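Local coordinates for scyllo-inositol 2-dehydrogenase (NADP(+)) IolW (Bacillus subtilis subsp. subtilis, PDB 3GFG), which catalyses the reversible NADPH-dependent reduction of scyllo-inosose to scyllo-inositol and cannot use NADH in place of NADPH, at residues B[15-20]-B[40-45]; B[79-84]-B[102-107]. All coordinates share one frame; numbering follows the deposited sequence.

Contact 1: residues B[15-20]-B[40-45]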
loop_
_atom_site.group_PDB
_atom_site.type_symbol
_atom_site.label_atom_id
_atom_site.label_comp_id
_atom_site.label_asym_id
_atom_site.label_seq_id
_atom_site.Cartn_x
_atom_site.Cartn_y
_atom_site.Cartn_z
ATOM N N ILE B 15 -31.885 -21.079 -23.143
ATOM C CA ILE B 15 -32.348 -19.823 -22.559
ATOM C C ILE B 15 -32.272 -18.744 -23.652
ATOM O O ILE B 15 -31.239 -18.560 -24.289
ATOM C CB ILE B 15 -31.520 -19.434 -21.306
ATOM C CG1 ILE B 15 -31.670 -20.503 -20.216
ATOM C CG2 ILE B 15 -31.941 -18.084 -20.768
ATOM C CD1 ILE B 15 -30.381 -20.884 -19.509
ATOM N N LYS B 16 -33.382 -18.063 -23.905
ATOM C CA LYS B 16 -33.418 -17.094 -24.999
ATOM C C LYS B 16 -32.900 -15.762 -24.491
ATOM O O LYS B 16 -33.474 -15.178 -23.565
ATOM C CB LYS B 16 -34.833 -16.962 -25.591
ATOM C CG LYS B 16 -35.405 -18.211 -26.244
ATOM C CD LYS B 16 -34.436 -18.869 -27.216
ATOM C CE LYS B 16 -35.046 -20.145 -27.800
ATOM N NZ LYS B 16 -35.534 -21.066 -26.733
ATOM N N VAL B 17 -31.793 -15.313 -25.080
ATOM C CA VAL B 17 -31.066 -14.156 -24.594
ATOM C C VAL B 17 -31.203 -12.936 -25.527
ATOM O O VAL B 17 -31.077 -13.045 -26.752
ATOM C CB VAL B 17 -29.580 -14.518 -24.345
ATOM C CG1 VAL B 17 -28.768 -13.295 -23.946
ATOM C CG2 VAL B 17 -29.454 -15.599 -23.264
ATOM N N GLY B 18 -31.507 -11.785 -24.935
ATOM C CA GLY B 18 -31.328 -10.503 -25.604
ATOM C C GLY B 18 -30.133 -9.745 -25.032
ATOM O O GLY B 18 -30.020 -9.561 -23.815
ATOM N N ILE B 19 -29.227 -9.310 -25.899
ATOM C CA ILE B 19 -28.125 -8.455 -25.478
ATOM C C ILE B 19 -28.351 -6.984 -25.870
ATOM O O ILE B 19 -28.608 -6.646 -27.048
ATOM C CB ILE B 19 -26.769 -8.944 -26.025
ATOM C CG1 ILE B 19 -26.532 -10.404 -25.616
ATOM C CG2 ILE B 19 -25.617 -8.049 -25.510
ATOM C CD1 ILE B 19 -25.343 -11.102 -26.322
ATOM N N LEU B 20 -28.247 -6.109 -24.874
ATOM C CA LEU B 20 -28.289 -4.678 -25.115
ATOM C C LEU B 20 -26.876 -4.164 -25.207
ATOM O O LEU B 20 -26.115 -4.266 -24.239
ATOM C CB LEU B 20 -29.002 -3.940 -23.981
ATOM C CG LEU B 20 -30.382 -4.371 -23.501
ATOM C CD1 LEU B 20 -30.895 -3.287 -22.584
ATOM C CD2 LEU B 20 -31.386 -4.648 -24.650
ATOM N N TYR B 40 -27.486 -21.543 -23.655
ATOM C CA TYR B 40 -27.924 -20.239 -24.190
ATOM C C TYR B 40 -28.139 -20.137 -25.708
ATOM O O TYR B 40 -27.492 -20.813 -26.496
ATOM C CB TYR B 40 -26.939 -19.141 -23.769
ATOM C CG TYR B 40 -26.857 -18.936 -22.273
ATOM C CD1 TYR B 40 -27.830 -18.188 -21.596
ATOM C CD2 TYR B 40 -25.833 -19.502 -21.531
ATOM C CE1 TYR B 40 -27.772 -18.006 -20.235
ATOM C CE2 TYR B 40 -25.776 -19.340 -20.156
ATOM C CZ TYR B 40 -26.733 -18.581 -19.529
ATOM O OH TYR B 40 -26.661 -18.393 -18.186
ATOM N N GLN B 41 -29.035 -19.243 -26.103
ATOM C CA GLN B 41 -29.202 -18.879 -27.498
ATOM C C GLN B 41 -29.374 -17.365 -27.539
ATOM O O GLN B 41 -30.268 -16.830 -26.872
ATOM C CB GLN B 41 -30.433 -19.587 -28.069
ATOM C CG GLN B 41 -30.636 -19.498 -29.556
ATOM C CD GLN B 41 -32.010 -20.005 -29.962
ATOM O OE1 GLN B 41 -32.449 -21.081 -29.520
ATOM N NE2 GLN B 41 -32.713 -19.222 -30.792
ATOM N N ILE B 42 -28.498 -16.677 -28.279
ATOM C CA ILE B 42 -28.588 -15.219 -28.420
ATOM C C ILE B 42 -29.597 -14.988 -29.532
ATOM O O ILE B 42 -29.299 -15.226 -30.714
ATOM C CB ILE B 42 -27.220 -14.542 -28.802
ATOM C CG1 ILE B 42 -26.173 -14.526 -27.675
ATOM C CG2 ILE B 42 -27.421 -13.078 -29.101
ATOM C CD1 ILE B 42 -26.343 -15.488 -26.584
ATOM N N SER B 43 -30.794 -14.540 -29.156
ATOM C CA SER B 43 -31.865 -14.259 -30.136
ATOM C C SER B 43 -31.819 -12.856 -30.728
ATOM O O SER B 43 -32.085 -12.673 -31.920
ATOM C CB SER B 43 -33.241 -14.486 -29.519
ATOM O OG SER B 43 -33.462 -15.872 -29.317
ATOM N N LYS B 44 -31.497 -11.875 -29.886
ATOM C CA LYS B 44 -31.517 -10.492 -30.298
ATOM C C LYS B 44 -30.445 -9.663 -29.631
ATOM O O LYS B 44 -30.034 -9.936 -28.516
ATOM C CB LYS B 44 -32.875 -9.876 -30.020
ATOM C CG LYS B 44 -33.930 -10.229 -31.047
ATOM C CD LYS B 44 -35.325 -10.032 -30.493
ATOM C CE LYS B 44 -36.339 -10.064 -31.591
ATOM N NZ LYS B 44 -37.631 -9.723 -30.984
ATOM N N ILE B 45 -30.003 -8.636 -30.346
ATOM C CA ILE B 45 -28.996 -7.702 -29.876
ATOM C C ILE B 45 -29.425 -6.281 -30.271
ATOM O O ILE B 45 -29.627 -5.972 -31.469
ATOM C CB ILE B 45 -27.619 -8.001 -30.487
ATOM C CG1 ILE B 45 -27.245 -9.477 -30.280
ATOM C CG2 ILE B 45 -26.571 -7.070 -29.881
ATOM C CD1 ILE B 45 -25.788 -9.815 -30.513
#
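The ring of Y40 stands beside I15 and V17 on the face of the sheet where parallel strands 15-20 and 40-45 pack their apolar side chains together. I15 places CD1 over one face of the ring, 4.0 Å from Y40 CE1, while V17 CG2 reaches Y40 CD1 obliquely at 3.5 Å. The valine owes this to a first torsion of 175°, which sets CG1 anti to the backbone N and turns CG2 to the tyrosine. Further along, I19 CD1 packs against the CG1 and CG2 branches of I42, its nearest approach being 3.8 Å to I42 CG1.

On the other face K16 and Q41 run side by side. The lysine chain, with CG beside its own backbone N (chi1 -63°), bends at chi2 and lays CE 3.3 Å from Q41 OE1, with CD 3.8 Å from both Q41 OE1 and S43 OG. The polar ends look elsewhere: K16 NZ bonds to T14 O and Q41 OE1 to T14 OG1. Cutting this lysine back to an alanine removes everything beyond CB, and is likely to leave the Q41 amide uncovered on this side and T14 O without its ammonium partner.

Midway the register slips by one residue in a beta bulge. V17 O receives S43 N at 2.8 Å, in the carbonyl plane, and K44 N weakly at 3.4 Å. Beyond it, I19 N takes up regular parallel pairing with K44 O at 2.8 Å.

These are the first two strands of a Rossmann fold, joined by the beta-alpha-beta crossover through helix 24-36. Strand 77-80 flanks 15-20 on the side away from 40-46, and helix 312-324 covers the I15 and Y40 face, where Y40 OH bonds to Y315 O.

Contact 2: residues B[79-84]-B[102-107]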
loop_
_atom_site.group_PDB
_atom_site.type_symbol
_atom_site.label_atom_id
_atom_site.label_comp_id
_atom_site.label_asym_id
_atom_site.label_seq_id
_atom_site.Cartn_x
_atom_site.Cartn_y
_atom_site.Cartn_z
ATOM N N ILE B 79 -29.052 -9.196 -21.075
ATOM C CA ILE B 79 -27.720 -8.715 -20.661
ATOM C C ILE B 79 -27.610 -7.207 -20.955
ATOM O O ILE B 79 -27.716 -6.772 -22.099
ATOM C CB ILE B 79 -26.564 -9.479 -21.378
ATOM C CG1 ILE B 79 -26.842 -10.992 -21.519
ATOM C CG2 ILE B 79 -25.229 -9.206 -20.715
ATOM C CD1 ILE B 79 -26.933 -11.787 -20.232
ATOM N N VAL B 80 -27.418 -6.404 -19.925
ATOM C CA VAL B 80 -27.431 -4.968 -20.106
ATOM C C VAL B 80 -25.983 -4.476 -20.181
ATOM O O VAL B 80 -25.294 -4.439 -19.152
ATOM C CB VAL B 80 -28.226 -4.274 -18.950
ATOM C CG1 VAL B 80 -28.277 -2.778 -19.157
ATOM C CG2 VAL B 80 -29.659 -4.832 -18.872
ATOM N N THR B 81 -25.505 -4.126 -21.382
ATOM C CA THR B 81 -24.098 -3.709 -21.542
ATOM C C THR B 81 -23.954 -2.316 -22.155
ATOM O O THR B 81 -22.896 -1.958 -22.672
ATOM C CB THR B 81 -23.249 -4.726 -22.376
ATOM O OG1 THR B 81 -23.689 -4.740 -23.741
ATOM C CG2 THR B 81 -23.326 -6.139 -21.798
ATOM N N THR B 82 -25.024 -1.534 -22.096
ATOM C CA THR B 82 -25.030 -0.200 -22.670
ATOM C C THR B 82 -24.321 0.807 -21.756
ATOM O O THR B 82 -23.992 0.475 -20.615
ATOM C CB THR B 82 -26.455 0.238 -22.978
ATOM O OG1 THR B 82 -27.331 -0.198 -21.928
ATOM C CG2 THR B 82 -26.891 -0.403 -24.265
ATOM N N PRO B 83 -24.061 2.036 -22.255
ATOM C CA PRO B 83 -23.359 3.039 -21.425
ATOM C C PRO B 83 -23.985 3.225 -20.033
ATOM O O PRO B 83 -25.208 3.263 -19.889
ATOM C CB PRO B 83 -23.503 4.335 -22.232
ATOM C CG PRO B 83 -23.733 3.903 -23.628
ATOM C CD PRO B 83 -24.409 2.566 -23.592
ATOM N N SER B 84 -23.125 3.334 -19.030
ATOM C CA SER B 84 -23.489 3.600 -17.634
ATOM C C SER B 84 -24.830 4.308 -17.365
ATOM O O SER B 84 -25.653 3.807 -16.598
ATOM C CB SER B 84 -22.361 4.393 -16.974
ATOM O OG SER B 84 -22.008 3.790 -15.742
ATOM N N VAL B 102 -28.953 -9.608 -16.209
ATOM C CA VAL B 102 -27.559 -9.419 -15.820
ATOM C C VAL B 102 -27.104 -7.992 -16.225
ATOM O O VAL B 102 -27.181 -7.604 -17.403
ATOM C CB VAL B 102 -26.678 -10.456 -16.493
ATOM C CG1 VAL B 102 -25.194 -10.076 -16.345
ATOM C CG2 VAL B 102 -26.968 -11.867 -15.929
ATOM N N MET B 103 -26.671 -7.223 -15.220
ATOM C CA MET B 103 -26.201 -5.838 -15.337
ATOM C C MET B 103 -24.696 -5.863 -15.343
ATOM O O MET B 103 -24.084 -6.554 -14.514
ATOM C CB MET B 103 -26.585 -5.029 -14.087
ATOM C CG MET B 103 -28.052 -4.998 -13.697
ATOM S SD MET B 103 -28.441 -3.820 -12.367
ATOM C CE MET B 103 -28.234 -2.260 -13.207
ATOM N N GLU B 104 -24.077 -5.102 -16.233
ATOM C CA GLU B 104 -22.638 -4.863 -16.121
ATOM C C GLU B 104 -22.346 -4.087 -14.856
ATOM O O GLU B 104 -23.220 -3.422 -14.314
ATOM C CB GLU B 104 -22.099 -4.060 -17.315
ATOM C CG GLU B 104 -21.373 -4.897 -18.365
ATOM C CD GLU B 104 -20.133 -5.641 -17.819
ATOM O OE1 GLU B 104 -19.947 -5.722 -16.571
ATOM O OE2 GLU B 104 -19.338 -6.150 -18.654
ATOM N N LYS B 105 -21.110 -4.163 -14.387
ATOM C CA LYS B 105 -20.696 -3.364 -13.245
ATOM C C LYS B 105 -20.129 -2.037 -13.755
ATOM O O LYS B 105 -19.815 -1.931 -14.935
ATOM C CB LYS B 105 -19.681 -4.127 -12.356
ATOM C CG LYS B 105 -18.529 -4.904 -13.055
ATOM C CD LYS B 105 -17.622 -4.045 -13.973
ATOM C CE LYS B 105 -16.890 -2.938 -13.234
ATOM N NZ LYS B 105 -16.111 -2.094 -14.197
ATOM N N PRO B 106 -20.036 -1.004 -12.897
ATOM C CA PRO B 106 -20.630 -0.873 -11.559
ATOM C C PRO B 106 -22.150 -0.893 -11.692
ATOM O O PRO B 106 -22.681 -0.384 -12.673
ATOM C CB PRO B 106 -20.167 0.520 -11.108
ATOM C CG PRO B 106 -19.796 1.235 -12.354
ATOM C CD PRO B 106 -19.236 0.181 -13.250
ATOM N N MET B 107 -22.827 -1.496 -10.725
ATOM C CA MET B 107 -24.278 -1.631 -10.741
ATOM C C MET B 107 -24.983 -0.322 -11.123
ATOM O O MET B 107 -25.658 -0.240 -12.159
ATOM C CB MET B 107 -24.745 -2.133 -9.375
ATOM C CG MET B 107 -26.165 -2.621 -9.367
ATOM S SD MET B 107 -26.718 -3.186 -7.755
ATOM C CE MET B 107 -28.356 -3.730 -8.216
#
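E104 turns toward 79-84, its CB lying 3.7 Å from V80 O, the same carbonyl that accepts E104 N at 3.2 Å. CG lies near that oxygen too and touches T81 CG2 at 4.1 Å, the two side chains meeting at a slant. The chain then bends at chi2 (-60°), folding the carboxylate back so that OE1 takes K105 N at 2.9 Å through its anti lone pair. OE2 bonds to H30 NE2 and more weakly to S25 OG, so both oxygens of this buried carboxylate are engaged, which probably fixes its rotation.

Behind it the strands pair in parallel. V80 N meets V102 O almost straight on at 2.8 Å, and I79 lies alongside V102, with CD1 touching CB at 4.0 Å.

The E104, K105, P106 sequence, with a cis peptide before the proline, matches the Glu-Lys-Pro motif of the Gfo/Idh/MocA family. The contact joins strands 77-80 and 100-103, linked by helix 87-96, which packs on V80 and M103. Helix 312-324 lies against I79 and V102, while helix 183-199 meets K105 and P106.

How the contacts relate
Contact 1 closes before contact 2 opens along the chain, and their centres lie about 15 Å apart in one six-stranded parallel sheet. Strands 15-20 and 77-80 are neighbours there, so the two beta-alpha-beta units join side by side in mid-sheet: L20 N bonds to I79 O, and V17 CG1 packs on I79 CG1. Past the strand end, L20 O probably bonds to T81 OG1. The order 40-46, 15-20, 77-80, 100-103 is that of the NADP-binding Rossmann domain. The glycine-rich turn that follows 15-20 and the loops leaving 77-80 and 100-103 all emerge at the C-terminal end of the parallel strands, consistent with the usual cofactor site of this fold.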